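Local coordinates for protein Non-structural maintenance of chromosomes element 1 homolog (Xenopus laevis, PDB 7DG2) that probably acts as a RING-type E3 ubiquitin ligase that works with a MAGE partner within the SMC5-SMC6 complex in DNA repair, at residues L101-D113 and L169-K182. Sequence-based numbering, arbitrary orientation.
Sequences LFRKTMELIILSD and LEHYIRNTYQDVAK
I110 packs its CD1 over one face of the Y177 ring, a CH-pi contact 4.0 Å from the centroid and 21° off the normal, where helices 96-111 and 163-176 of the helix-turn-helix-like Nse1 domain meet; their segments 101-111 and 169-176 cross at -75°. This is the tight part: T176 CG2 lies on the opposite face of the ring, and I173 CG2 backs I110 CD1 at 3.9 Å. The CG1 branch of I110, beside the backbone N, carries CD1 to Y177, while CG2, anti to that N, presses on A181 CA at 3.7 Å. One turn earlier, the extended first two torsions of M106 carry SD to 3.7 Å from L169 CD1, and a bend at chi3 turns CE obliquely toward the rings of Y172 and Y177. L72 of the neighbouring Nse4 chain packs on L169 and Y172. The solvent side is looser. L111, exposed to solvent, lays CD2 against V180 CB, and water 1 links Y177 OH to E107 OE2, which also takes a salt bridge from K104. About 10 Å from a bound zinc ion, the K182 side chain meets waters 2 and 4, and K182 NZ donates to S112 O at 2.8 Å from above the carbonyl plane, 44° out of it.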
ATOM      1  N   LEU A 101      -0.741  14.610 -15.023  1.00 14.58           N
ATOM      2  CA  LEU A 101      -0.606  15.778 -14.156  1.00 14.47           C
ATOM      3  C   LEU A 101       0.556  15.588 -13.190  1.00 17.11           C
ATOM      4  O   LEU A 101       1.286  16.542 -12.911  1.00 14.71           O
ATOM      5  CB  LEU A 101      -1.910  16.051 -13.401  1.00 14.88           C
ATOM      6  CG  LEU A 101      -1.894  17.273 -12.470  1.00 15.09           C
ATOM      7  CD1 LEU A 101      -1.556  18.557 -13.251  1.00 16.34           C
ATOM      8  CD2 LEU A 101      -3.230  17.433 -11.751  1.00 17.96           C
ATOM      9  N   PHE A 102       0.759  14.360 -12.686  1.00 15.10           N
ATOM     10  CA  PHE A 102       1.920  14.115 -11.837  1.00 11.85           C
ATOM     11  C   PHE A 102       3.210  14.451 -12.581  1.00 13.50           C
ATOM     12  O   PHE A 102       4.094  15.130 -12.039  1.00 16.29           O
ATOM     13  CB  PHE A 102       1.968  12.656 -11.339  1.00 11.62           C
ATOM     14  CG  PHE A 102       3.145  12.407 -10.437  1.00 14.98           C
ATOM     15  CD1 PHE A 102       3.101  12.795  -9.113  1.00 15.48           C
ATOM     16  CD2 PHE A 102       4.314  11.855 -10.933  1.00 16.95           C
ATOM     17  CE1 PHE A 102       4.206  12.606  -8.293  1.00 16.44           C
ATOM     18  CE2 PHE A 102       5.418  11.686 -10.126  1.00 16.81           C
ATOM     19  CZ  PHE A 102       5.356  12.066  -8.804  1.00 17.15           C
ATOM     20  N   ARG A 103       3.323  14.009 -13.842  1.00 13.36           N
ATOM     21  CA  ARG A 103       4.556  14.243 -14.584  1.00 15.89           C
ATOM     22  C   ARG A 103       4.773  15.730 -14.841  1.00 16.15           C
ATOM     23  O   ARG A 103       5.903  16.219 -14.714  1.00 17.23           O
ATOM     24  CB  ARG A 103       4.550  13.480 -15.907  1.00 16.98           C
ATOM     25  CG  ARG A 103       4.634  11.954 -15.723  1.00 21.94           C
ATOM     26  CD  ARG A 103       4.958  11.239 -17.043  1.00 24.44           C
ATOM     27  NE  ARG A 103       4.004  11.546 -18.103  1.00 34.19           N
ATOM     28  CZ  ARG A 103       2.881  10.866 -18.331  1.00 34.80           C
ATOM     29  NH1 ARG A 103       2.077  11.227 -19.330  1.00 34.05           N
ATOM     30  NH2 ARG A 103       2.549   9.835 -17.563  1.00 35.29           N
ATOM     31  N   LYS A 104       3.712  16.463 -15.199  1.00 15.94           N
ATOM     32  CA  LYS A 104       3.883  17.898 -15.437  1.00 15.80           C
ATOM     33  C   LYS A 104       4.210  18.634 -14.146  1.00 16.79           C
ATOM     34  O   LYS A 104       4.994  19.593 -14.152  1.00 16.27           O
ATOM     35  CB  LYS A 104       2.632  18.501 -16.090  1.00 17.41           C
ATOM     36  CG  LYS A 104       2.285  17.928 -17.471  1.00 21.51           C
ATOM     37  CD  LYS A 104       3.447  18.049 -18.452  1.00 24.37           C
ATOM     38  CE  LYS A 104       3.748  19.500 -18.810  1.00 26.66           C
ATOM     39  NZ  LYS A 104       4.850  19.595 -19.830  1.00 31.50           N
ATOM     40  N   THR A 105       3.619  18.203 -13.023  1.00 15.59           N
ATOM     41  CA  THR A 105       3.944  18.811 -11.731  1.00 15.96           C
ATOM     42  C   THR A 105       5.393  18.530 -11.344  1.00 16.57           C
ATOM     43  O   THR A 105       6.121  19.426 -10.894  1.00 16.76           O
ATOM     44  CB  THR A 105       2.975  18.283 -10.662  1.00 14.80           C
ATOM     45  OG1 THR A 105       1.627  18.644 -11.014  1.00 14.65           O
ATOM     46  CG2 THR A 105       3.304  18.854  -9.282  1.00 13.75           C
ATOM     47  N   MET A 106       5.826  17.283 -11.506  1.00 13.38           N
ATOM     48  CA  MET A 106       7.224  16.934 -11.283  1.00 15.69           C
ATOM     49  C   MET A 106       8.152  17.770 -12.157  1.00 16.11           C
ATOM     50  O   MET A 106       9.179  18.270 -11.685  1.00 17.94           O
ATOM     51  CB  MET A 106       7.427  15.439 -11.560  1.00 17.59           C
ATOM     52  CG  MET A 106       8.887  15.028 -11.666  1.00 18.56           C
ATOM     53  SD  MET A 106       9.105  13.221 -11.639  1.00 22.38           S
ATOM     54  CE  MET A 106       8.047  12.713 -12.968  1.00 21.33           C
ATOM     55  N   GLU A 107       7.791  17.958 -13.428  1.00 18.55           N
ATOM     56  CA  GLU A 107       8.623  18.764 -14.315  1.00 19.42           C
ATOM     57  C   GLU A 107       8.734  20.196 -13.812  1.00 18.00           C
ATOM     58  O   GLU A 107       9.829  20.766 -13.789  1.00 19.06           O
ATOM     59  CB  GLU A 107       8.058  18.731 -15.737  1.00 21.76           C
ATOM     60  CG  GLU A 107       8.747  19.698 -16.696  1.00 24.03           C
ATOM     61  CD  GLU A 107       8.111  19.719 -18.078  1.00 33.90           C
ATOM     62  OE1 GLU A 107       8.730  20.289 -19.002  1.00 38.57           O
ATOM     63  OE2 GLU A 107       7.002  19.164 -18.242  1.00 34.91           O
ATOM     64  N   LEU A 108       7.619  20.789 -13.388  1.00 16.87           N
ATOM     65  CA  LEU A 108       7.677  22.150 -12.853  1.00 16.10           C
ATOM     66  C   LEU A 108       8.513  22.207 -11.574  1.00 17.55           C
ATOM     67  O   LEU A 108       9.273  23.159 -11.361  1.00 18.96           O
ATOM     68  CB  LEU A 108       6.256  22.672 -12.612  1.00 18.31           C
ATOM     69  CG  LEU A 108       6.106  24.119 -12.159  1.00 20.15           C
ATOM     70  CD1 LEU A 108       6.960  24.987 -13.045  1.00 24.06           C
ATOM     71  CD2 LEU A 108       4.634  24.512 -12.274  1.00 21.12           C
ATOM     72  N   ILE A 109       8.383  21.196 -10.710  1.00 15.87           N
ATOM     73  CA  ILE A 109       9.199  21.135  -9.497  1.00 16.48           C
ATOM     74  C   ILE A 109      10.680  21.068  -9.853  1.00 17.83           C
ATOM     75  O   ILE A 109      11.513  21.751  -9.247  1.00 20.06           O
ATOM     76  CB  ILE A 109       8.758  19.937  -8.639  1.00 16.37           C
ATOM     77  CG1 ILE A 109       7.459  20.283  -7.904  1.00 15.35           C
ATOM     78  CG2 ILE A 109       9.872  19.495  -7.706  1.00 17.99           C
ATOM     79  CD1 ILE A 109       6.651  19.050  -7.444  1.00 15.24           C
ATOM     80  N   ILE A 110      11.023  20.277 -10.865  1.00 17.56           N
ATOM     81  CA  ILE A 110      12.418  20.131 -11.281  1.00 20.23           C
ATOM     82  C   ILE A 110      12.948  21.441 -11.854  1.00 22.19           C
ATOM     83  O   ILE A 110      14.096  21.831 -11.602  1.00 22.52           O
ATOM     84  CB  ILE A 110      12.535  18.979 -12.297  1.00 19.42           C
ATOM     85  CG1 ILE A 110      12.285  17.641 -11.608  1.00 18.20           C
ATOM     86  CG2 ILE A 110      13.895  18.990 -12.984  1.00 21.68           C
ATOM     87  CD1 ILE A 110      12.083  16.498 -12.585  1.00 23.07           C
ATOM     88  N   LEU A 111      12.113  22.139 -12.621  1.00 18.01           N
ATOM     89  CA  LEU A 111      12.518  23.390 -13.262  1.00 23.72           C
ATOM     90  C   LEU A 111      12.599  24.547 -12.282  1.00 25.10           C
ATOM     91  O   LEU A 111      13.347  25.505 -12.521  1.00 26.43           O
ATOM     92  CB  LEU A 111      11.524  23.769 -14.362  1.00 20.24           C
ATOM     93  CG  LEU A 111      11.549  23.016 -15.677  1.00 28.60           C
ATOM     94  CD1 LEU A 111      10.333  23.406 -16.500  1.00 26.57           C
ATOM     95  CD2 LEU A 111      12.829  23.345 -16.417  1.00 30.28           C
ATOM     96  N   SER A 112      11.818  24.510 -11.208  1.00 22.51           N
ATOM     97  CA  SER A 112      11.696  25.688 -10.358  1.00 24.27           C
ATOM     98  C   SER A 112      12.972  25.931  -9.562  1.00 24.60           C
ATOM     99  O   SER A 112      13.696  25.002  -9.205  1.00 26.26           O
ATOM    100  CB  SER A 112      10.519  25.534  -9.402  1.00 24.78           C
ATOM    101  OG  SER A 112      10.814  24.543  -8.458  1.00 27.60           O
ATOM    102  N   ASP A 113      13.235  27.208  -9.259  1.00 26.13           N
ATOM    103  CA  ASP A 113      14.394  27.528  -8.432  1.00 26.11           C
ATOM    104  C   ASP A 113      14.232  27.005  -7.008  1.00 27.49           C
ATOM    105  O   ASP A 113      15.208  26.554  -6.399  1.00 30.58           O
ATOM    106  CB  ASP A 113      14.630  29.040  -8.407  1.00 27.83           C
ATOM    107  CG  ASP A 113      15.156  29.586  -9.729  1.00 34.85           C
ATOM    108  OD1 ASP A 113      15.183  28.859 -10.742  1.00 32.40           O
ATOM    109  OD2 ASP A 113      15.560  30.768  -9.747  1.00 44.20           O
ATOM    110  N   LEU A 169      12.892   7.651  -8.440  1.00 17.37           N
ATOM    111  CA  LEU A 169      12.967   8.259  -9.765  1.00 18.95           C
ATOM    112  C   LEU A 169      14.299   8.947 -10.043  1.00 20.35           C
ATOM    113  O   LEU A 169      14.414   9.635 -11.061  1.00 22.19           O
ATOM    114  CB  LEU A 169      11.828   9.268  -9.959  1.00 16.76           C
ATOM    115  CG  LEU A 169      10.412   8.681  -9.971  1.00 21.21           C
ATOM    116  CD1 LEU A 169       9.400   9.749 -10.386  1.00 21.34           C
ATOM    117  CD2 LEU A 169      10.333   7.534 -10.914  1.00 21.16           C
ATOM    118  N   GLU A 170      15.300   8.760  -9.176  1.00 21.41           N
ATOM    119  CA  GLU A 170      16.596   9.433  -9.318  1.00 24.17           C
ATOM    120  C   GLU A 170      17.149   9.318 -10.733  1.00 26.55           C
ATOM    121  O   GLU A 170      17.499  10.321 -11.364  1.00 26.46           O
ATOM    122  CB  GLU A 170      17.582   8.841  -8.299  1.00 26.99           C
ATOM    123  CG  GLU A 170      19.049   9.241  -8.473  1.00 34.75           C
ATOM    124  CD  GLU A 170      19.370  10.596  -7.862  1.00 37.99           C
ATOM    125  OE1 GLU A 170      20.265  11.296  -8.392  1.00 34.73           O
ATOM    126  OE2 GLU A 170      18.737  10.960  -6.845  1.00 36.87           O
ATOM    127  N   HIS A 171      17.237   8.097 -11.256  1.00 25.68           N
ATOM    128  CA  HIS A 171      17.855   7.919 -12.560  1.00 28.19           C
ATOM    129  C   HIS A 171      16.894   8.240 -13.687  1.00 27.88           C
ATOM    130  O   HIS A 171      17.316   8.742 -14.734  1.00 28.11           O
ATOM    131  CB  HIS A 171      18.404   6.500 -12.662  1.00 30.12           C
ATOM    132  CG  HIS A 171      19.364   6.184 -11.561  1.00 34.98           C
ATOM    133  ND1 HIS A 171      18.960   5.668 -10.348  1.00 39.45           N
ATOM    134  CD2 HIS A 171      20.699   6.392 -11.457  1.00 36.31           C
ATOM    135  CE1 HIS A 171      20.011   5.534  -9.559  1.00 39.41           C
ATOM    136  NE2 HIS A 171      21.078   5.967 -10.207  1.00 40.32           N
ATOM    137  N   TYR A 172      15.603   7.987 -13.482  1.00 24.33           N
ATOM    138  CA  TYR A 172      14.606   8.421 -14.449  1.00 20.12           C
ATOM    139  C   TYR A 172      14.692   9.928 -14.684  1.00 23.45           C
ATOM    140  O   TYR A 172      14.688  10.396 -15.828  1.00 24.83           O
ATOM    141  CB  TYR A 172      13.220   8.020 -13.955  1.00 23.29           C
ATOM    142  CG  TYR A 172      12.098   8.514 -14.807  1.00 21.78           C
ATOM    143  CD1 TYR A 172      11.651   7.780 -15.898  1.00 25.33           C
ATOM    144  CD2 TYR A 172      11.483   9.724 -14.528  1.00 23.52           C
ATOM    145  CE1 TYR A 172      10.615   8.241 -16.681  1.00 28.32           C
ATOM    146  CE2 TYR A 172      10.457  10.193 -15.303  1.00 25.49           C
ATOM    147  CZ  TYR A 172      10.023   9.448 -16.376  1.00 32.40           C
ATOM    148  OH  TYR A 172       8.992   9.931 -17.138  1.00 30.34           O
ATOM    149  N   ILE A 173      14.776  10.701 -13.603  1.00 21.97           N
ATOM    150  CA  ILE A 173      14.872  12.158 -13.721  1.00 21.26           C
ATOM    151  C   ILE A 173      16.157  12.558 -14.434  1.00 26.85           C
ATOM    152  O   ILE A 173      16.153  13.438 -15.306  1.00 26.53           O
ATOM    153  CB  ILE A 173      14.781  12.803 -12.324  1.00 20.88           C
ATOM    154  CG1 ILE A 173      13.363  12.670 -11.762  1.00 21.35           C
ATOM    155  CG2 ILE A 173      15.236  14.288 -12.365  1.00 22.44           C
ATOM    156  CD1 ILE A 173      13.259  12.974 -10.262  1.00 21.31           C
ATOM    157  N   ARG A 174      17.281  11.938 -14.059  1.00 26.17           N
ATOM    158  CA  ARG A 174      18.569  12.281 -14.665  1.00 31.07           C
ATOM    159  C   ARG A 174      18.534  12.124 -16.177  1.00 34.05           C
ATOM    160  O   ARG A 174      19.144  12.917 -16.907  1.00 32.97           O
ATOM    161  CB  ARG A 174      19.677  11.402 -14.078  1.00 28.96           C
ATOM    162  CG  ARG A 174      20.507  12.037 -12.995  1.00 39.06           C
ATOM    163  CD  ARG A 174      21.833  11.295 -12.857  1.00 39.93           C
ATOM    164  NE  ARG A 174      21.864  10.413 -11.692  1.00 43.22           N
ATOM    165  CZ  ARG A 174      22.650  10.609 -10.638  1.00 45.41           C
ATOM    166  NH1 ARG A 174      23.473  11.651 -10.612  1.00 46.77           N
ATOM    167  NH2 ARG A 174      22.625   9.765  -9.615  1.00 43.25           N
ATOM    168  N   ASN A 175      17.825  11.108 -16.668  1.00 30.86           N
ATOM    169  CA  ASN A 175      17.800  10.798 -18.091  1.00 31.72           C
ATOM    170  C   ASN A 175      16.662  11.489 -18.827  1.00 35.28           C
ATOM    171  O   ASN A 175      16.870  12.010 -19.929  1.00 39.84           O
ATOM    172  CB  ASN A 175      17.716   9.279 -18.283  1.00 33.26           C
ATOM    173  CG  ASN A 175      18.912   8.558 -17.689  1.00 39.65           C
ATOM    174  OD1 ASN A 175      20.044   9.049 -17.752  1.00 49.13           O
ATOM    175  ND2 ASN A 175      18.669   7.393 -17.093  1.00 45.26           N
ATOM    176  N   THR A 176      15.465  11.513 -18.239  1.00 27.51           N
ATOM    177  CA  THR A 176      14.319  12.126 -18.901  1.00 27.89           C
ATOM    178  C   THR A 176      14.421  13.646 -18.920  1.00 30.10           C
ATOM    179  O   THR A 176      13.903  14.290 -19.841  1.00 28.43           O
ATOM    180  CB  THR A 176      13.031  11.694 -18.202  1.00 31.56           C
ATOM    181  OG1 THR A 176      12.900  10.273 -18.301  1.00 31.40           O
ATOM    182  CG2 THR A 176      11.807  12.361 -18.814  1.00 28.46           C
ATOM    183  N   TYR A 177      15.067  14.235 -17.920  1.00 28.74           N
ATOM    184  CA  TYR A 177      15.163  15.685 -17.799  1.00 32.08           C
ATOM    185  C   TYR A 177      16.615  16.142 -17.785  1.00 31.61           C
ATOM    186  O   TYR A 177      16.971  17.087 -17.086  1.00 31.40           O
ATOM    187  CB  TYR A 177      14.451  16.177 -16.541  1.00 30.37           C
ATOM    188  CG  TYR A 177      12.974  15.839 -16.467  1.00 29.31           C
ATOM    189  CD1 TYR A 177      12.023  16.658 -17.065  1.00 30.93           C
ATOM    190  CD2 TYR A 177      12.532  14.718 -15.779  1.00 29.85           C
ATOM    191  CE1 TYR A 177      10.675  16.365 -16.991  1.00 28.77           C
ATOM    192  CE2 TYR A 177      11.185  14.412 -15.699  1.00 30.57           C
ATOM    193  CZ  TYR A 177      10.260  15.239 -16.307  1.00 34.09           C
ATOM    194  OH  TYR A 177       8.919  14.938 -16.224  1.00 32.81           O
ATOM    195  N   GLN A 178      17.477  15.479 -18.565  1.00 32.23           N
ATOM    196  CA  GLN A 178      18.908  15.771 -18.497  1.00 36.79           C
ATOM    197  C   GLN A 178      19.210  17.230 -18.821  1.00 38.43           C
ATOM    198  O   GLN A 178      20.176  17.797 -18.294  1.00 39.24           O
ATOM    199  CB  GLN A 178      19.688  14.855 -19.437  1.00 39.01           C
ATOM    200  CG  GLN A 178      21.197  14.912 -19.203  1.00 45.26           C
ATOM    201  CD  GLN A 178      21.978  14.037 -20.159  1.00 52.88           C
ATOM    202  OE1 GLN A 178      21.498  13.696 -21.241  1.00 58.98           O
ATOM    203  NE2 GLN A 178      23.189  13.660 -19.762  1.00 57.41           N
ATOM    204  N   ASP A 179      18.386  17.860 -19.659  1.00 37.05           N
ATOM    205  CA  ASP A 179      18.613  19.253 -20.025  1.00 41.41           C
ATOM    206  C   ASP A 179      18.351  20.222 -18.878  1.00 39.16           C
ATOM    207  O   ASP A 179      18.888  21.335 -18.892  1.00 41.17           O
ATOM    208  CB  ASP A 179      17.734  19.631 -21.222  1.00 45.08           C
ATOM    209  CG  ASP A 179      18.031  18.797 -22.455  1.00 55.16           C
ATOM    210  OD1 ASP A 179      19.075  18.100 -22.476  1.00 51.72           O
ATOM    211  OD2 ASP A 179      17.213  18.833 -23.401  1.00 61.79           O
ATOM    212  N   VAL A 180      17.546  19.836 -17.886  1.00 34.75           N
ATOM    213  CA  VAL A 180      17.048  20.791 -16.902  1.00 30.83           C
ATOM    214  C   VAL A 180      17.216  20.335 -15.465  1.00 29.72           C
ATOM    215  O   VAL A 180      17.164  21.176 -14.550  1.00 29.73           O
ATOM    216  CB  VAL A 180      15.565  21.121 -17.177  1.00 35.30           C
ATOM    217  CG1 VAL A 180      15.407  21.872 -18.511  1.00 36.95           C
ATOM    218  CG2 VAL A 180      14.727  19.846 -17.161  1.00 32.54           C
ATOM    219  N   ALA A 181      17.409  19.048 -15.185  1.00 25.33           N
ATOM    220  CA  ALA A 181      17.486  18.612 -13.797  1.00 24.55           C
ATOM    221  C   ALA A 181      18.753  19.147 -13.143  1.00 26.62           C
ATOM    222  O   ALA A 181      19.824  19.166 -13.752  1.00 26.77           O
ATOM    223  CB  ALA A 181      17.459  17.085 -13.709  1.00 25.28           C
ATOM    224  N   LYS A 182      18.623  19.587 -11.897  1.00 22.85           N
ATOM    225  CA  LYS A 182      19.772  20.063 -11.135  1.00 25.57           C
ATOM    226  C   LYS A 182      20.600  18.872 -10.670  1.00 27.61           C
ATOM    227  O   LYS A 182      20.077  17.975  -9.996  1.00 24.20           O
ATOM    228  CB  LYS A 182      19.311  20.889  -9.936  1.00 21.14           C
ATOM    229  CG  LYS A 182      18.556  22.173 -10.293  1.00 22.10           C
ATOM    230  CD  LYS A 182      17.945  22.810  -9.052  1.00 21.85           C
ATOM    231  CE  LYS A 182      17.026  23.972  -9.412  1.00 23.29           C
ATOM    232  NZ  LYS A 182      15.894  23.586 -10.317  1.00 22.87           N
TER
HETATM  233  O   HOH W   1       7.176  16.208 -18.037  1.00 32.49           O
HETATM  234  O   HOH W   2      14.398  21.579  -8.669  1.00 20.77           O
HETATM  235  O   HOH W   3      16.158  19.636 -10.455  1.00 22.71           O
HETATM  236  O   HOH W   4      15.858  26.389 -11.383  1.00 29.50           O